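Local coordinates for protein hyaluronidase (Thermobaculum terrenum, PDB 5DIY) that probably removes O-linked N-acetylglucosamine from modified proteins by hydrolysis as a family GH84 O-GlcNAcase, its presumed proton donor being replaced in this variant, at residues K306-N311 / W375-Y379. Residue numbers count along the deposited sequence, not the author numbering.
Sequences KFYQSN and WLEEY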
ATOM      1  N   LYS C 306      13.665   8.680  11.783  1.00 28.12           N
ATOM      2  CA  LYS C 306      14.106   7.491  12.517  1.00 27.56           C
ATOM      3  C   LYS C 306      13.063   6.379  12.538  1.00 26.07           C
ATOM      4  O   LYS C 306      13.393   5.219  12.336  1.00 24.75           O
ATOM      5  CB  LYS C 306      14.482   7.847  13.963  1.00 27.64           C
ATOM      6  CG  LYS C 306      15.259   6.755  14.673  1.00 28.76           C
ATOM      7  CD  LYS C 306      16.685   6.706  14.140  1.00 30.10           C
ATOM      8  CE  LYS C 306      17.345   5.383  14.404  1.00 30.78           C
ATOM      9  NZ  LYS C 306      18.610   5.280  13.629  1.00 30.89           N
ATOM     10  N   PHE C 307      11.815   6.746  12.810  1.00 25.07           N
ATOM     11  CA  PHE C 307      10.721   5.793  12.871  1.00 24.49           C
ATOM     12  C   PHE C 307      10.474   5.158  11.494  1.00 24.03           C
ATOM     13  O   PHE C 307      10.144   3.968  11.412  1.00 22.38           O
ATOM     14  CB  PHE C 307       9.458   6.491  13.396  1.00 24.20           C
ATOM     15  CG  PHE C 307       8.249   5.606  13.461  1.00 24.27           C
ATOM     16  CD1 PHE C 307       8.188   4.556  14.373  1.00 24.26           C
ATOM     17  CD2 PHE C 307       7.155   5.835  12.626  1.00 24.71           C
ATOM     18  CE1 PHE C 307       7.073   3.739  14.442  1.00 24.61           C
ATOM     19  CE2 PHE C 307       6.028   5.023  12.697  1.00 24.74           C
ATOM     20  CZ  PHE C 307       5.988   3.972  13.602  1.00 25.19           C
ATOM     21  N   TYR C 308      10.651   5.947  10.427  1.00 24.44           N
ATOM     22  CA  TYR C 308      10.464   5.450   9.059  1.00 24.48           C
ATOM     23  C   TYR C 308      11.468   4.350   8.689  1.00 24.68           C
ATOM     24  O   TYR C 308      11.132   3.465   7.906  1.00 25.14           O
ATOM     25  CB  TYR C 308      10.468   6.575   8.000  1.00 24.19           C
ATOM     26  CG  TYR C 308      10.415   6.007   6.594  1.00 24.59           C
ATOM     27  CD1 TYR C 308       9.360   5.169   6.206  1.00 24.87           C
ATOM     28  CD2 TYR C 308      11.449   6.228   5.678  1.00 24.70           C
ATOM     29  CE1 TYR C 308       9.322   4.584   4.946  1.00 24.97           C
ATOM     30  CE2 TYR C 308      11.413   5.653   4.407  1.00 25.38           C
ATOM     31  CZ  TYR C 308      10.347   4.833   4.048  1.00 25.06           C
ATOM     32  OH  TYR C 308      10.295   4.252   2.807  1.00 25.30           O
ATOM     33  N   GLN C 309      12.666   4.366   9.276  1.00 24.99           N
ATOM     34  CA  GLN C 309      13.650   3.295   9.034  1.00 25.01           C
ATOM     35  C   GLN C 309      13.147   1.882   9.388  1.00 24.48           C
ATOM     36  O   GLN C 309      13.601   0.912   8.793  1.00 25.87           O
ATOM     37  CB  GLN C 309      14.949   3.571   9.784  1.00 25.21           C
ATOM     38  CG  GLN C 309      15.743   4.751   9.261  1.00 25.61           C
ATOM     39  CD  GLN C 309      16.983   5.031  10.089  1.00 26.80           C
ATOM     40  OE1 GLN C 309      17.101   4.586  11.234  1.00 26.62           O
ATOM     41  NE2 GLN C 309      17.925   5.768   9.509  1.00 27.38           N
ATOM     42  N   SER C 310      12.214   1.785  10.336  1.00 23.87           N
ATOM     43  CA  SER C 310      11.566   0.524  10.715  1.00 23.77           C
ATOM     44  C   SER C 310      10.219   0.266   9.997  1.00 24.32           C
ATOM     45  O   SER C 310       9.581  -0.770  10.235  1.00 24.79           O
ATOM     46  CB  SER C 310      11.375   0.483  12.247  1.00 24.28           C
ATOM     47  OG  SER C 310      12.614   0.291  12.921  1.00 23.94           O
ATOM     48  N   ASN C 311       9.796   1.179   9.116  1.00 24.13           N
ATOM     49  CA  ASN C 311       8.562   1.028   8.338  1.00 24.17           C
ATOM     50  C   ASN C 311       8.786   1.184   6.834  1.00 23.96           C
ATOM     51  O   ASN C 311       7.955   1.768   6.130  1.00 23.91           O
ATOM     52  CB  ASN C 311       7.519   2.037   8.828  1.00 24.77           C
ATOM     53  CG  ASN C 311       7.098   1.778  10.259  1.00 25.09           C
ATOM     54  OD1 ASN C 311       6.303   0.880  10.526  1.00 24.79           O
ATOM     55  ND2 ASN C 311       7.641   2.556  11.189  1.00 26.29           N
ATOM     56  N   TRP C 375       1.591   0.632  15.271  1.00 27.52           N
ATOM     57  CA  TRP C 375       2.981   0.528  14.850  1.00 27.84           C
ATOM     58  C   TRP C 375       3.898   1.149  15.897  1.00 27.22           C
ATOM     59  O   TRP C 375       4.954   0.595  16.181  1.00 26.50           O
ATOM     60  CB  TRP C 375       3.190   1.159  13.465  1.00 27.46           C
ATOM     61  CG  TRP C 375       2.607   0.325  12.359  1.00 27.93           C
ATOM     62  CD1 TRP C 375       3.246  -0.650  11.648  1.00 27.82           C
ATOM     63  CD2 TRP C 375       1.266   0.375  11.850  1.00 27.84           C
ATOM     64  NE1 TRP C 375       2.395  -1.204  10.727  1.00 27.11           N
ATOM     65  CE2 TRP C 375       1.171  -0.598  10.831  1.00 27.71           C
ATOM     66  CE3 TRP C 375       0.140   1.154  12.146  1.00 28.58           C
ATOM     67  CZ2 TRP C 375      -0.006  -0.809  10.100  1.00 28.08           C
ATOM     68  CZ3 TRP C 375      -1.036   0.937  11.423  1.00 28.71           C
ATOM     69  CH2 TRP C 375      -1.096  -0.039  10.415  1.00 28.42           C
ATOM     70  N   LEU C 376       3.489   2.283  16.473  1.00 27.60           N
ATOM     71  CA  LEU C 376       4.229   2.906  17.584  1.00 28.91           C
ATOM     72  C   LEU C 376       4.332   2.000  18.815  1.00 29.06           C
ATOM     73  O   LEU C 376       5.395   1.897  19.419  1.00 28.20           O
ATOM     74  CB  LEU C 376       3.598   4.242  17.994  1.00 29.20           C
ATOM     75  CG  LEU C 376       3.720   5.428  17.034  1.00 29.74           C
ATOM     76  CD1 LEU C 376       2.812   6.565  17.489  1.00 29.51           C
ATOM     77  CD2 LEU C 376       5.160   5.908  16.932  1.00 30.40           C
ATOM     78  N   GLU C 377       3.228   1.345  19.172  1.00 29.73           N
ATOM     79  CA  GLU C 377       3.193   0.447  20.328  1.00 30.68           C
ATOM     80  C   GLU C 377       4.164  -0.718  20.182  1.00 30.03           C
ATOM     81  O   GLU C 377       4.955  -0.990  21.088  1.00 29.34           O
ATOM     82  CB  GLU C 377       1.774  -0.091  20.559  1.00 32.69           C
ATOM     83  CG  GLU C 377       0.820   0.933  21.168  1.00 35.06           C
ATOM     84  CD  GLU C 377      -0.623   0.444  21.254  1.00 36.24           C
ATOM     85  OE1 GLU C 377      -0.919  -0.688  20.823  1.00 38.17           O
ATOM     86  OE2 GLU C 377      -1.479   1.207  21.753  1.00 39.96           O
ATOM     87  N   GLU C 378       4.099  -1.402  19.041  1.00 28.70           N
ATOM     88  CA  GLU C 378       5.008  -2.517  18.772  1.00 27.28           C
ATOM     89  C   GLU C 378       6.463  -2.067  18.553  1.00 26.65           C
ATOM     90  O   GLU C 378       7.381  -2.803  18.897  1.00 26.82           O
ATOM     91  CB  GLU C 378       4.482  -3.401  17.634  1.00 27.32           C
ATOM     92  CG  GLU C 378       3.479  -4.421  18.160  1.00 27.91           C
ATOM     93  CD  GLU C 378       2.608  -5.074  17.106  1.00 27.98           C
ATOM     94  OE1 GLU C 378       2.981  -5.122  15.912  1.00 27.80           O
ATOM     95  OE2 GLU C 378       1.540  -5.584  17.485  1.00 28.05           O
ATOM     96  N   TYR C 379       6.665  -0.857  18.025  1.00 25.59           N
ATOM     97  CA  TYR C 379       8.002  -0.246  17.954  1.00 25.18           C
ATOM     98  C   TYR C 379       8.641  -0.112  19.344  1.00 25.72           C
ATOM     99  O   TYR C 379       9.795  -0.508  19.542  1.00 24.83           O
ATOM    100  CB  TYR C 379       7.910   1.121  17.282  1.00 24.41           C
ATOM    101  CG  TYR C 379       9.217   1.827  16.994  1.00 24.37           C
ATOM    102  CD1 TYR C 379      10.005   1.451  15.910  1.00 23.78           C
ATOM    103  CD2 TYR C 379       9.637   2.916  17.764  1.00 24.06           C
ATOM    104  CE1 TYR C 379      11.178   2.121  15.613  1.00 23.58           C
ATOM    105  CE2 TYR C 379      10.815   3.589  17.473  1.00 23.54           C
ATOM    106  CZ  TYR C 379      11.581   3.191  16.397  1.00 23.44           C
ATOM    107  OH  TYR C 379      12.752   3.844  16.103  1.00 22.94           O
TER
HETATM  108  O   HOH W   1      13.810   2.901  13.770  1.00 24.59           O
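Water, not a direct polar bond, links the backbone of K306 to segment 375-379: the water oxygen lies 2.8 Å from K306 O, to which it donates, 3.0 Å from S310 OG and 2.7 Å from Y379 OH. The K306 side chain leads away, its NZ hydrogen-bonding Q309 OE1 (2.9 Å) and forming a salt bridge with E350. F307 supplies most of the apolar contact on its side, with 94 Å² covered. Its ring edge meets the face of Y379 in a T-shaped pair (centroids 5.1 Å apart, planes at 80°), while L376 CD2 sits over the face of the F307 ring, 4.1 Å from its centroid and 22° off the normal, a CH-pi contact. F307 CZ also reaches W375 CB at 4.0 Å. Within the type I turn from Y308 to N311, where N311 N hydrogen-bonds Y308 O at 2.9 Å, S310 OG lies at the edge of the Y379 ring, 3.6 Å from Y379 CE1. N311 ND2 hydrogen-bonds F307 O at 2.9 Å, and N311 OD1 approaches W375 CD1 at 3.6 Å; the indole NE1 is hydrogen-bonded to P233 O. The contact thus joins the region of helix 301-308 around K306 and F307, with the Y308-N311 turn, to the start of the long helix 373-398, in the helical region beyond the eight-stranded TIM barrel, with helix 340-362 packing against both F307 and Y379 through L361 and M354.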